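Side-chain contacts in malonyl CoA-acyl carrier protein transacylase (Bartonella henselae, PDB 3QAT), which probably catalyses the transfer of the malonyl group from coenzyme A to acyl carrier protein, supplying fatty acid biosynthesis: residues F9-Q14 with A75-M80; I19-V24 with D57-T62; E37-A42 with D115-L120; E45-I50 with Q66-A71; G100-L105 with G109-T114. All blocks are in the same frame, centred on the assembly; numbering follows the deposited sequence. Where two conformers were deposited one is given.

Contact 1: residues F9-Q14 with A75-M80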
# COMPACT_ATOMS: atom_id res chain seq x y z
N PHE A 9 -4.77 -5.23 11.16
CA PHE A 9 -4.07 -5.84 10.00
C PHE A 9 -3.68 -4.71 9.04
O PHE A 9 -4.53 -3.89 8.63
CB PHE A 9 -5.01 -6.81 9.27
CG PHE A 9 -5.10 -8.19 9.88
CD1 PHE A 9 -4.59 -8.49 11.16
CD2 PHE A 9 -5.72 -9.21 9.15
CE1 PHE A 9 -4.69 -9.78 11.69
CE2 PHE A 9 -5.84 -10.51 9.67
CZ PHE A 9 -5.32 -10.80 10.94
N THR A 10 -2.41 -4.70 8.63
CA THR A 10 -1.91 -3.69 7.69
C THR A 10 -1.38 -4.41 6.45
O THR A 10 -0.86 -5.53 6.55
CB THR A 10 -0.80 -2.79 8.29
OG1 THR A 10 0.34 -3.57 8.63
CG2 THR A 10 -1.32 -2.05 9.55
N PHE A 11 -1.55 -3.77 5.29
CA PHE A 11 -1.28 -4.43 4.01
C PHE A 11 -0.26 -3.64 3.22
O PHE A 11 -0.45 -2.45 2.98
CB PHE A 11 -2.62 -4.55 3.24
CG PHE A 11 -3.60 -5.49 3.91
CD1 PHE A 11 -4.38 -5.07 5.01
CD2 PHE A 11 -3.70 -6.81 3.50
CE1 PHE A 11 -5.28 -5.96 5.63
CE2 PHE A 11 -4.58 -7.72 4.12
CZ PHE A 11 -5.37 -7.29 5.19
N PRO A 12 0.83 -4.30 2.81
CA PRO A 12 1.91 -3.58 2.16
C PRO A 12 1.60 -3.12 0.75
O PRO A 12 0.66 -3.64 0.09
CB PRO A 12 3.08 -4.56 2.18
CG PRO A 12 2.48 -5.90 2.31
CD PRO A 12 1.15 -5.72 3.04
N GLY A 13 2.39 -2.15 0.30
CA GLY A 13 2.23 -1.58 -1.04
C GLY A 13 3.48 -1.70 -1.88
O GLY A 13 4.39 -2.48 -1.57
N GLN A 14 3.51 -0.91 -2.95
CA GLN A 14 4.58 -0.97 -3.95
C GLN A 14 5.95 -0.88 -3.27
O GLN A 14 6.18 0.02 -2.41
CB GLN A 14 4.37 0.19 -4.91
CG GLN A 14 5.42 0.28 -6.02
CD GLN A 14 5.13 -0.64 -7.21
OE1 GLN A 14 4.00 -0.76 -7.67
NE2 GLN A 14 6.19 -1.26 -7.75
N ALA A 75 -3.90 -14.36 -0.25
CA ALA A 75 -3.56 -15.78 -0.00
C ALA A 75 -3.33 -16.00 1.51
O ALA A 75 -3.86 -16.95 2.10
CB ALA A 75 -2.30 -16.19 -0.78
N VAL A 76 -2.57 -15.11 2.14
CA VAL A 76 -2.39 -15.20 3.60
C VAL A 76 -3.73 -15.11 4.34
O VAL A 76 -4.00 -15.95 5.24
CB VAL A 76 -1.42 -14.13 4.12
CG1 VAL A 76 -1.39 -14.11 5.67
CG2 VAL A 76 -0.03 -14.38 3.56
N ILE A 77 -4.59 -14.15 3.97
CA ILE A 77 -5.90 -14.01 4.63
C ILE A 77 -6.71 -15.31 4.50
O ILE A 77 -7.32 -15.78 5.48
CB ILE A 77 -6.72 -12.80 4.09
CG1 ILE A 77 -6.05 -11.45 4.45
CG2 ILE A 77 -8.21 -12.85 4.58
CD1 ILE A 77 -6.05 -11.09 5.98
N ARG A 78 -6.75 -15.86 3.28
CA ARG A 78 -7.58 -17.05 3.08
C ARG A 78 -7.08 -18.25 3.85
O ARG A 78 -7.89 -19.03 4.38
CB ARG A 78 -7.72 -17.40 1.60
CG ARG A 78 -8.45 -16.34 0.84
CD ARG A 78 -9.93 -16.55 0.93
NE ARG A 78 -10.63 -15.58 0.09
CZ ARG A 78 -10.87 -15.74 -1.22
NH1 ARG A 78 -10.43 -16.81 -1.88
NH2 ARG A 78 -11.52 -14.82 -1.88
N VAL A 79 -5.75 -18.42 3.91
CA VAL A 79 -5.18 -19.48 4.76
C VAL A 79 -5.55 -19.27 6.24
O VAL A 79 -6.01 -20.21 6.90
CB VAL A 79 -3.64 -19.61 4.58
CG1 VAL A 79 -3.04 -20.60 5.61
CG2 VAL A 79 -3.30 -20.05 3.17
N MET A 80 -5.40 -18.04 6.75
CA MET A 80 -5.79 -17.74 8.13
C MET A 80 -7.27 -18.05 8.38
O MET A 80 -7.63 -18.65 9.41
CB MET A 80 -5.50 -16.28 8.48
CG MET A 80 -4.01 -15.95 8.48
SD MET A 80 -3.71 -14.22 8.95
CE MET A 80 -3.85 -14.25 10.74
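Ile-77 reaches out from its helix with its delta methyl and meets the rings of Phe-9 and Phe-11, on one side of their strand. CD1 of Ile-77 lies 3.7 Å from CD2 of Phe-9, and equally near to CE2, so it approaches one side bond of that ring obliquely. Toward Phe-11 the same methyl sits at the ring edge, with CD1 of Ile-77 3.9 Å from CZ of Phe-11. With both chi1 and chi2 near -67°, the Ile-77 CD1 methyl serves both rings, and CG1 adds a contact with CE2 of Phe-11.

The second kind of contact is Met-aromatic. Met-80 comes from the opposite direction to Phe-9, and a bend at chi3 brings its CE to 3.8 Å from CZ of Phe-9. Its SD stands 5.2 Å from the centroid of the Phe-9 ring, 54° off the normal.

All four side chains are buried. Strand 6-11 runs between strands 93-96 and 275-281 of the parallel sheet, and residues 75-80 of helix 62-82 run roughly antiparallel to strand 9-11 (152°) within the beta-alpha-beta connection to strand 93-96. Ile-281 touches both rings, Leu-85 touches Phe-9 and Met-80, and Ala-107 of helix 100-107 touches Phe-11 and Ile-77.

Contact 2: residues I19-V24 with D57-T62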
# COMPACT_ATOMS: atom_id res chain seq x y z
N ILE A 19 10.44 -11.53 -6.21
CA ILE A 19 10.28 -12.76 -7.01
C ILE A 19 10.11 -13.94 -6.08
O ILE A 19 10.86 -14.09 -5.09
CB ILE A 19 11.53 -13.05 -7.88
CG1 ILE A 19 11.63 -12.05 -9.02
CG2 ILE A 19 11.51 -14.52 -8.40
CD1 ILE A 19 13.03 -12.10 -9.72
N GLY A 20 9.14 -14.79 -6.41
CA GLY A 20 8.84 -16.00 -5.62
C GLY A 20 7.89 -15.79 -4.46
O GLY A 20 7.50 -16.76 -3.79
N MET A 21 7.49 -14.55 -4.20
CA MET A 21 6.54 -14.31 -3.13
C MET A 21 5.27 -15.14 -3.34
O MET A 21 4.77 -15.29 -4.46
CB MET A 21 6.22 -12.81 -3.02
CG MET A 21 5.52 -12.22 -4.23
SD MET A 21 5.26 -10.44 -3.94
CE MET A 21 4.31 -10.01 -5.41
N GLY A 22 4.80 -15.73 -2.24
CA GLY A 22 3.59 -16.54 -2.27
C GLY A 22 3.75 -17.97 -2.79
O GLY A 22 2.83 -18.75 -2.60
N LYS A 23 4.88 -18.32 -3.41
CA LYS A 23 4.99 -19.63 -4.10
C LYS A 23 4.93 -20.77 -3.08
O LYS A 23 4.15 -21.71 -3.25
CB LYS A 23 6.27 -19.72 -4.96
CG LYS A 23 6.49 -21.09 -5.65
CD LYS A 23 5.42 -21.35 -6.70
CE LYS A 23 5.46 -22.77 -7.22
NZ LYS A 23 4.44 -22.96 -8.29
N VAL A 24 5.74 -20.65 -2.03
CA VAL A 24 5.74 -21.69 -0.98
C VAL A 24 4.35 -21.86 -0.33
O VAL A 24 3.88 -22.99 -0.10
CB VAL A 24 6.83 -21.43 0.08
CG1 VAL A 24 6.68 -22.39 1.30
CG2 VAL A 24 8.20 -21.56 -0.57
N ASP A 57 12.17 -6.81 -12.90
CA ASP A 57 11.77 -5.50 -13.43
C ASP A 57 10.37 -5.58 -14.03
O ASP A 57 9.64 -4.58 -14.00
CB ASP A 57 12.82 -4.81 -14.33
CG ASP A 57 13.26 -5.64 -15.55
OD1 ASP A 57 12.80 -6.78 -15.75
OD2 ASP A 57 14.12 -5.10 -16.31
N VAL A 58 10.00 -6.76 -14.51
CA VAL A 58 8.62 -6.99 -15.01
C VAL A 58 7.63 -7.06 -13.86
O VAL A 58 6.55 -6.42 -13.90
CB VAL A 58 8.52 -8.22 -15.90
CG1 VAL A 58 7.05 -8.53 -16.30
CG2 VAL A 58 9.40 -8.05 -17.12
N LEU A 59 7.97 -7.80 -12.79
CA LEU A 59 7.11 -7.83 -11.60
C LEU A 59 6.95 -6.45 -10.97
O LEU A 59 5.89 -6.14 -10.42
CB LEU A 59 7.70 -8.80 -10.56
CG LEU A 59 6.94 -8.95 -9.24
CD1 LEU A 59 5.48 -9.38 -9.46
CD2 LEU A 59 7.66 -9.94 -8.31
N THR A 60 7.98 -5.62 -11.05
CA THR A 60 7.97 -4.31 -10.39
C THR A 60 7.10 -3.31 -11.16
O THR A 60 6.60 -2.36 -10.54
CB THR A 60 9.43 -3.85 -10.20
OG1 THR A 60 10.01 -4.67 -9.18
CG2 THR A 60 9.56 -2.39 -9.78
N LEU A 61 6.90 -3.50 -12.47
CA LEU A 61 5.97 -2.62 -13.21
C LEU A 61 4.69 -2.54 -12.39
O LEU A 61 4.13 -3.56 -11.96
CB LEU A 61 5.67 -3.19 -14.57
CG LEU A 61 6.85 -3.20 -15.54
CD1 LEU A 61 6.36 -3.92 -16.78
CD2 LEU A 61 7.27 -1.77 -15.85
N THR A 62 4.22 -1.31 -12.17
CA THR A 62 3.09 -1.13 -11.23
C THR A 62 1.80 -1.87 -11.67
O THR A 62 1.06 -2.37 -10.80
CB THR A 62 2.88 0.35 -10.91
OG1 THR A 62 2.04 0.49 -9.74
CG2 THR A 62 2.32 1.07 -12.11
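Ile-19 and Leu-59 bring the two backbones together, their CA atoms 7.4 Å apart where the irregular chain ahead of helix 23-28 passes the short helix 56-60. Leu-59 carries the contact alone on its side. Its CG is anti to the backbone N (chi1 180°), which extends the side chain across the gap so that its two methyls meet different residues. CD2 of Leu-59 packs on the main chain of Ile-19, 3.8 Å from the N atom. CD1 of Leu-59 faces the thioether end of Met-21, at a looser 4.3 Å from CE.

Met-21 and Gly-22 are the corner residues of a type II beta turn, closed by a hydrogen bond of 3.1 Å from Lys-23 N to Gly-20 O; Gly-22, with its positive phi, takes the third position and is also the N-cap of helix 23-28. The turn leads into that helix, and Met-21 points toward Leu-59. From CB outward the Met-21 chain is fully extended, chi2 and chi3 both near 180°, and its end inserts beside Ala-68 and Leu-69 of helix 62-82. Ile-50 of helix 47-53 packs on Leu-59 as well, while the side chain of Ile-19 is exposed.

Contact 3: residues E37-A42 with D115-L120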
# COMPACT_ATOMS: atom_id res chain seq x y z
N GLU A 37 -4.78 -18.55 -8.61
CA GLU A 37 -5.53 -19.01 -9.77
C GLU A 37 -6.64 -18.05 -10.16
O GLU A 37 -6.84 -17.77 -11.34
CB GLU A 37 -6.13 -20.39 -9.47
CG GLU A 37 -5.08 -21.49 -9.38
CD GLU A 37 -5.69 -22.78 -8.88
OE1 GLU A 37 -6.90 -22.80 -8.62
OE2 GLU A 37 -4.95 -23.79 -8.78
N GLU A 38 -7.37 -17.52 -9.15
CA GLU A 38 -8.48 -16.63 -9.43
C GLU A 38 -7.98 -15.28 -9.95
O GLU A 38 -8.57 -14.72 -10.87
CB GLU A 38 -9.39 -16.44 -8.21
CG GLU A 38 -10.56 -15.52 -8.56
CD GLU A 38 -11.66 -15.47 -7.52
OE1 GLU A 38 -11.54 -16.11 -6.46
OE2 GLU A 38 -12.64 -14.74 -7.79
N VAL A 39 -6.91 -14.77 -9.33
CA VAL A 39 -6.33 -13.53 -9.85
C VAL A 39 -5.89 -13.65 -11.33
O VAL A 39 -6.20 -12.76 -12.15
CB VAL A 39 -5.21 -13.02 -8.93
CG1 VAL A 39 -4.45 -11.87 -9.61
CG2 VAL A 39 -5.85 -12.56 -7.61
N ASP A 40 -5.20 -14.73 -11.68
CA ASP A 40 -4.84 -14.98 -13.09
C ASP A 40 -6.10 -14.98 -13.98
O ASP A 40 -6.12 -14.39 -15.05
CB ASP A 40 -4.14 -16.34 -13.22
CG ASP A 40 -2.66 -16.30 -12.85
OD1 ASP A 40 -2.11 -15.21 -12.55
OD2 ASP A 40 -2.06 -17.39 -12.84
N ASP A 41 -7.14 -15.69 -13.53
CA ASP A 41 -8.38 -15.74 -14.32
C ASP A 41 -8.99 -14.36 -14.49
O ASP A 41 -9.39 -13.98 -15.60
CB ASP A 41 -9.40 -16.68 -13.65
CG ASP A 41 -10.69 -16.77 -14.44
OD1 ASP A 41 -10.71 -17.50 -15.45
OD2 ASP A 41 -11.65 -16.09 -14.07
N ALA A 42 -9.02 -13.60 -13.40
CA ALA A 42 -9.67 -12.30 -13.37
C ALA A 42 -9.00 -11.34 -14.35
O ALA A 42 -9.67 -10.48 -14.94
CB ALA A 42 -9.59 -11.70 -11.95
N ASP A 115 -12.87 -8.66 -8.48
CA ASP A 115 -12.98 -7.22 -8.68
C ASP A 115 -11.76 -6.47 -8.18
O ASP A 115 -11.34 -5.51 -8.80
CB ASP A 115 -14.28 -6.68 -8.06
CG ASP A 115 -15.51 -7.10 -8.85
OD1 ASP A 115 -15.39 -7.57 -10.03
OD2 ASP A 115 -16.63 -6.94 -8.31
N THR A 116 -11.21 -6.91 -7.04
CA THR A 116 -10.02 -6.24 -6.50
C THR A 116 -8.84 -6.40 -7.45
O THR A 116 -8.10 -5.43 -7.70
CB THR A 116 -9.67 -6.80 -5.13
OG1 THR A 116 -10.81 -6.67 -4.26
CG2 THR A 116 -8.52 -5.98 -4.51
N ALA A 117 -8.69 -7.60 -8.01
CA ALA A 117 -7.62 -7.80 -9.01
C ALA A 117 -7.78 -6.85 -10.20
O ALA A 117 -6.82 -6.21 -10.63
CB ALA A 117 -7.59 -9.25 -9.49
N ARG A 118 -9.00 -6.75 -10.72
CA ARG A 118 -9.24 -5.92 -11.87
C ARG A 118 -9.08 -4.44 -11.54
O ARG A 118 -8.53 -3.69 -12.34
CB ARG A 118 -10.64 -6.22 -12.46
CG ARG A 118 -10.73 -7.60 -13.11
CD ARG A 118 -12.16 -7.90 -13.49
NE ARG A 118 -12.22 -9.20 -14.15
CZ ARG A 118 -13.34 -9.85 -14.40
NH1 ARG A 118 -14.52 -9.35 -14.02
NH2 ARG A 118 -13.28 -11.02 -15.03
N LEU A 119 -9.55 -4.03 -10.37
CA LEU A 119 -9.39 -2.63 -9.96
C LEU A 119 -7.91 -2.27 -9.89
O LEU A 119 -7.54 -1.18 -10.31
CB LEU A 119 -10.05 -2.34 -8.60
CG LEU A 119 -11.58 -2.27 -8.58
CD1 LEU A 119 -12.04 -2.37 -7.13
CD2 LEU A 119 -12.08 -0.97 -9.23
N LEU A 120 -7.08 -3.18 -9.36
CA LEU A 120 -5.64 -2.89 -9.21
C LEU A 120 -4.89 -2.89 -10.53
O LEU A 120 -3.97 -2.11 -10.72
CB LEU A 120 -4.98 -3.82 -8.18
CG LEU A 120 -5.45 -3.49 -6.75
CD1 LEU A 120 -4.91 -4.57 -5.85
CD2 LEU A 120 -4.95 -2.10 -6.32
O HOH W 1 -11.63 -12.54 -16.59
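Ala-42 and Ala-117 meet methyl to methyl, their CB atoms 4.0 Å apart, where helices 30-43 and 113-129 pass each other. Val-39, one turn before Ala-42, sets both of its methyls against the same alanine: CG1 of Val-39 is 4.1 Å from CB of Ala-117. The small side chains permit a close approach, with the CA atoms of Val-39 and Ala-117 only 5.9 Å apart.

Beside this apolar patch, the exposed Arg-118 makes a polar clasp. Its NE donates to the backbone O of Ala-42 over 3.0 Å in a practically straight bond (179°); the acceptor lies in the guanidinium plane, at its edge. The chain is extended from CG to NE and passes alongside that carbonyl. Water 1 continues the clasp at the next group: it accepts from Arg-118 NH2 at 2.7 Å and donates to Asp-41 O. Thus the cation probably compensates the carbonyl end of helix 30-43, where the helix dipole is negative.

Farther out, OE2 of Glu-38 is hydrogen-bonded to OG1 of Thr-114, bracing the helices ahead of the alanines, and Met-70 of helix 62-82 packs on Ala-117. The axes of 37-42 and 115-120 come within 8.9 Å and cross at -53°, close to the value expected for ridges-into-grooves packing of i±4 ridges, joining two helices of the acyl transferase domain.

Contact 4: residues E45-I50 with Q66-A71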
# COMPACT_ATOMS: atom_id res chain seq x y z
N GLU A 45 -4.63 -13.62 -17.61
CA GLU A 45 -3.17 -13.56 -17.76
C GLU A 45 -2.53 -14.47 -16.74
O GLU A 45 -3.01 -14.51 -15.61
CB GLU A 45 -2.69 -12.12 -17.45
CG GLU A 45 -1.27 -11.82 -17.89
CD GLU A 45 -0.70 -10.58 -17.23
OE1 GLU A 45 -1.32 -10.01 -16.30
OE2 GLU A 45 0.39 -10.17 -17.66
N LYS A 46 -1.42 -15.12 -17.10
CA LYS A 46 -0.63 -15.86 -16.11
C LYS A 46 0.29 -14.90 -15.33
O LYS A 46 1.53 -14.99 -15.38
CB LYS A 46 0.19 -16.97 -16.77
CG LYS A 46 -0.64 -18.16 -17.25
CD LYS A 46 -1.10 -19.01 -16.05
CE LYS A 46 -1.75 -20.33 -16.48
NZ LYS A 46 -2.04 -21.21 -15.29
N LEU A 47 -0.32 -13.98 -14.59
CA LEU A 47 0.43 -13.07 -13.74
C LEU A 47 1.27 -13.85 -12.74
O LEU A 47 2.41 -13.44 -12.43
CB LEU A 47 -0.54 -12.12 -13.01
CG LEU A 47 0.13 -11.17 -12.00
CD1 LEU A 47 1.14 -10.18 -12.67
CD2 LEU A 47 -0.95 -10.41 -11.18
N SER A 48 0.73 -14.97 -12.25
CA SER A 48 1.45 -15.77 -11.27
C SER A 48 2.84 -16.21 -11.76
O SER A 48 3.76 -16.36 -10.96
CB SER A 48 0.61 -16.99 -10.85
OG SER A 48 0.36 -17.82 -12.00
N ASP A 49 3.02 -16.42 -13.07
CA ASP A 49 4.35 -16.78 -13.58
C ASP A 49 5.36 -15.65 -13.35
O ASP A 49 6.52 -15.91 -13.03
CB ASP A 49 4.30 -17.15 -15.06
CG ASP A 49 3.73 -18.55 -15.31
OD1 ASP A 49 3.79 -19.41 -14.40
OD2 ASP A 49 3.28 -18.79 -16.44
N ILE A 50 4.92 -14.40 -13.52
CA ILE A 50 5.77 -13.23 -13.26
C ILE A 50 6.04 -13.12 -11.75
O ILE A 50 7.17 -12.86 -11.33
CB ILE A 50 5.10 -11.96 -13.80
CG1 ILE A 50 4.98 -12.01 -15.33
CG2 ILE A 50 5.83 -10.69 -13.32
CD1 ILE A 50 3.98 -10.96 -15.90
N GLN A 66 0.86 -4.23 -8.40
CA GLN A 66 -0.35 -3.93 -7.59
C GLN A 66 -1.26 -5.18 -7.43
O GLN A 66 -1.50 -5.58 -6.30
CB GLN A 66 -1.12 -2.73 -8.13
CG GLN A 66 -0.30 -1.44 -8.08
CD GLN A 66 -1.17 -0.19 -8.27
OE1 GLN A 66 -2.31 -0.12 -7.78
NE2 GLN A 66 -0.63 0.82 -8.98
N PRO A 67 -1.72 -5.80 -8.54
CA PRO A 67 -2.53 -7.00 -8.30
C PRO A 67 -1.70 -8.13 -7.67
O PRO A 67 -2.25 -8.91 -6.86
CB PRO A 67 -3.06 -7.40 -9.70
CG PRO A 67 -2.08 -6.70 -10.69
CD PRO A 67 -1.70 -5.41 -9.98
N ALA A 68 -0.40 -8.20 -7.99
CA ALA A 68 0.44 -9.29 -7.40
C ALA A 68 0.58 -9.20 -5.88
O ALA A 68 0.44 -10.20 -5.18
CB ALA A 68 1.83 -9.32 -8.02
N LEU A 69 0.85 -8.00 -5.37
CA LEU A 69 0.99 -7.83 -3.92
C LEU A 69 -0.33 -8.12 -3.22
O LEU A 69 -0.34 -8.72 -2.13
CB LEU A 69 1.51 -6.42 -3.57
CG LEU A 69 3.05 -6.32 -3.71
CD1 LEU A 69 3.49 -4.85 -3.76
CD2 LEU A 69 3.73 -7.04 -2.54
N MET A 70 -1.44 -7.68 -3.82
CA MET A 70 -2.75 -7.96 -3.24
C MET A 70 -2.98 -9.48 -3.18
O MET A 70 -3.45 -9.99 -2.17
CB MET A 70 -3.86 -7.26 -4.04
CG MET A 70 -5.31 -7.49 -3.52
SD MET A 70 -6.01 -9.05 -4.16
CE MET A 70 -6.04 -8.73 -5.93
N ALA A 71 -2.59 -10.19 -4.25
CA ALA A 71 -2.79 -11.66 -4.28
C ALA A 71 -2.04 -12.32 -3.12
O ALA A 71 -2.58 -13.19 -2.45
CB ALA A 71 -2.30 -12.24 -5.60
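Leu-47 projects toward Pro-67 and Ala-68, and a single methyl, its CD2, does nearly all the touching. It lies 3.9 Å from CG of Pro-67 and 4.0 Å from CB of the same residue, so it rests against one side of the pyrrolidine ring, the two side chains running at about a right angle. The same CD2 is 3.9 Å from the backbone N of Ala-68 and 4.3 Å from its CB, which places it in the notch between successive residues of the helix. The reach follows from chi1: CG of Leu-47 is anti to the backbone N (176°) and beside the carbonyl carbon, which carries CD2 across to the helix. Pro-67 has no N-H to give to the preceding turn, and helix 62-82 is kinked there, at the very place where Leu-47 packs.

Away from this buried spot the segments separate. Ala-71, one turn beyond Pro-67, points the same way but stays 6.0 Å from the other segment, and Ile-50 turns to Val-58 and Leu-59 instead. On the outer side lie Lys-46 and Asp-49, both exposed. Lys-46 is the centre of an inverse gamma turn, closed by a weak bond from Leu-47 N to Glu-45 O, which leads the chain into helix 47-53.

Asp-40 of helix 30-43 packs on Leu-47 and accepts from Ser-48, while Leu-43 of that helix lies on Pro-67. Helix 56-60 reaches Ala-68 through Leu-59, and Gln-66, which points away from Leu-47, and Met-70 pack against helix 113-129.

Contact 5: residues G100-L105 with G109-T114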
# COMPACT_ATOMS: atom_id res chain seq x y z
N GLY A 100 -2.26 -1.20 -0.97
CA GLY A 100 -2.67 -2.01 0.18
C GLY A 100 -4.06 -1.65 0.73
O GLY A 100 -4.65 -2.47 1.43
N GLU A 101 -4.58 -0.45 0.43
CA GLU A 101 -5.96 -0.14 0.84
C GLU A 101 -6.96 -1.09 0.16
O GLU A 101 -7.97 -1.48 0.76
CB GLU A 101 -6.33 1.31 0.50
CG GLU A 101 -5.41 2.35 1.10
CD GLU A 101 -6.14 3.67 1.37
OE1 GLU A 101 -6.43 4.46 0.41
OE2 GLU A 101 -6.42 3.91 2.54
N TYR A 102 -6.66 -1.48 -1.09
CA TYR A 102 -7.50 -2.41 -1.81
C TYR A 102 -7.41 -3.80 -1.24
O TYR A 102 -8.42 -4.48 -1.09
CB TYR A 102 -7.19 -2.41 -3.33
CG TYR A 102 -7.45 -1.07 -3.98
CD1 TYR A 102 -8.64 -0.83 -4.71
CD2 TYR A 102 -6.54 -0.01 -3.82
CE1 TYR A 102 -8.92 0.42 -5.26
CE2 TYR A 102 -6.81 1.26 -4.40
CZ TYR A 102 -8.00 1.45 -5.10
OH TYR A 102 -8.28 2.67 -5.66
N SER A 103 -6.18 -4.23 -0.90
CA SER A 103 -6.03 -5.52 -0.22
C SER A 103 -6.82 -5.55 1.10
O SER A 103 -7.49 -6.53 1.40
CB SER A 103 -4.56 -5.78 0.09
OG SER A 103 -3.79 -5.59 -1.10
N ALA A 104 -6.73 -4.46 1.84
CA ALA A 104 -7.44 -4.32 3.13
C ALA A 104 -8.95 -4.41 2.93
O ALA A 104 -9.66 -5.11 3.67
CB ALA A 104 -7.04 -3.00 3.75
N LEU A 105 -9.46 -3.71 1.92
CA LEU A 105 -10.89 -3.74 1.63
C LEU A 105 -11.35 -5.11 1.15
O LEU A 105 -12.43 -5.54 1.51
CB LEU A 105 -11.27 -2.61 0.66
CG LEU A 105 -11.19 -1.19 1.24
CD1 LEU A 105 -11.28 -0.12 0.15
CD2 LEU A 105 -12.31 -0.95 2.31
N GLY A 109 -14.04 -7.70 3.05
CA GLY A 109 -15.23 -8.06 2.29
C GLY A 109 -15.90 -7.00 1.44
O GLY A 109 -17.00 -7.23 0.93
N THR A 110 -15.26 -5.84 1.27
CA THR A 110 -15.88 -4.73 0.52
C THR A 110 -15.95 -5.01 -0.97
O THR A 110 -16.95 -4.65 -1.62
CB THR A 110 -15.13 -3.41 0.81
OG1 THR A 110 -15.49 -2.96 2.13
CG2 THR A 110 -15.45 -2.26 -0.20
N PHE A 111 -14.88 -5.58 -1.51
CA PHE A 111 -14.84 -6.01 -2.90
C PHE A 111 -14.53 -7.50 -2.98
O PHE A 111 -13.83 -8.06 -2.13
CB PHE A 111 -13.69 -5.34 -3.68
CG PHE A 111 -13.65 -3.84 -3.59
CD1 PHE A 111 -14.72 -3.06 -4.02
CD2 PHE A 111 -12.49 -3.22 -3.10
CE1 PHE A 111 -14.66 -1.66 -3.98
CE2 PHE A 111 -12.41 -1.82 -3.04
CZ PHE A 111 -13.50 -1.04 -3.49
N SER A 112 -15.02 -8.15 -4.04
CA SER A 112 -14.64 -9.54 -4.31
C SER A 112 -13.18 -9.60 -4.73
O SER A 112 -12.60 -8.60 -5.17
CB SER A 112 -15.48 -10.16 -5.43
OG SER A 112 -15.19 -9.59 -6.73
N LEU A 113 -12.61 -10.79 -4.65
CA LEU A 113 -11.22 -10.97 -5.11
C LEU A 113 -11.05 -10.68 -6.60
O LEU A 113 -10.10 -10.00 -7.01
CB LEU A 113 -10.75 -12.39 -4.78
CG LEU A 113 -9.30 -12.71 -5.24
CD1 LEU A 113 -8.24 -11.82 -4.56
CD2 LEU A 113 -8.99 -14.15 -4.96
N THR A 114 -11.97 -11.16 -7.43
CA THR A 114 -11.89 -10.89 -8.85
C THR A 114 -11.95 -9.37 -9.15
O THR A 114 -11.17 -8.84 -9.96
CB THR A 114 -12.98 -11.69 -9.61
OG1 THR A 114 -12.48 -13.03 -9.85
CG2 THR A 114 -13.33 -11.04 -10.97
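Tyr-102 is the first residue of helix 100-107 to touch the returning chain: its CD1 lies 4.2 Å from CE2 of Phe-111, which approaches the Tyr-102 ring obliquely. It follows Gly-100, the last glycine of a GxSxG sequence consistent with the nucleophile elbow of this family, in which Ser-98 would probably be the nucleophile.

One turn on, Leu-105 makes the larger contact. Its CD1 stands 3.8 Å from CE2 of Phe-111, and CB packs on the same ring atom. On its other branch, CD2 of Leu-105 is 3.8 Å from OG1 of Thr-110, a hydroxyl bonded to the carbonyl of Thr-228. The backbone of Leu-105 joins in: its O accepts from Thr-110 N at 2.9 Å, with an angle of 153° at the hydrogen. This is the outer bond of a Schellman motif, whose inner bond runs from Gly-109 N to Cys-106 O; Gly-109, at positive phi, is the C-prime residue that ends the helix.

The reversal presents Thr-110 and Phe-111 to the helix just left. Thr-110 CG2 sits over the centre of the Phe-111 ring, 3.8 Å above its plane, so the ring is covered by its own neighbour while its CE2 atom reaches Leu-105 and Tyr-102. Beyond it, Ser-112 N-caps helix 113-129.

In the fold
From the first strand onward, the chain passes through the opening halves of contacts 1, 2, 3 and 4 in turn before any loop closes. Contact 2 closes first, at 57-62, then contact 4 at 66-71 and contact 1 at 75-80, all before strand 93-96. Contacts 2 and 4 cross, with centres about 7 Å apart, and both nest inside the loop of contact 1. Contact 5 opens and closes a short loop later. Contact 3 closes last, crossing contacts 1 and 2 while enclosing 4 and 5. Contacts 1 and 4 share helix 62-82, and contacts 3 and 5 share helix 113-129, tying the N-terminal helices to the parallel sheet and to the helix after the probable nucleophile elbow.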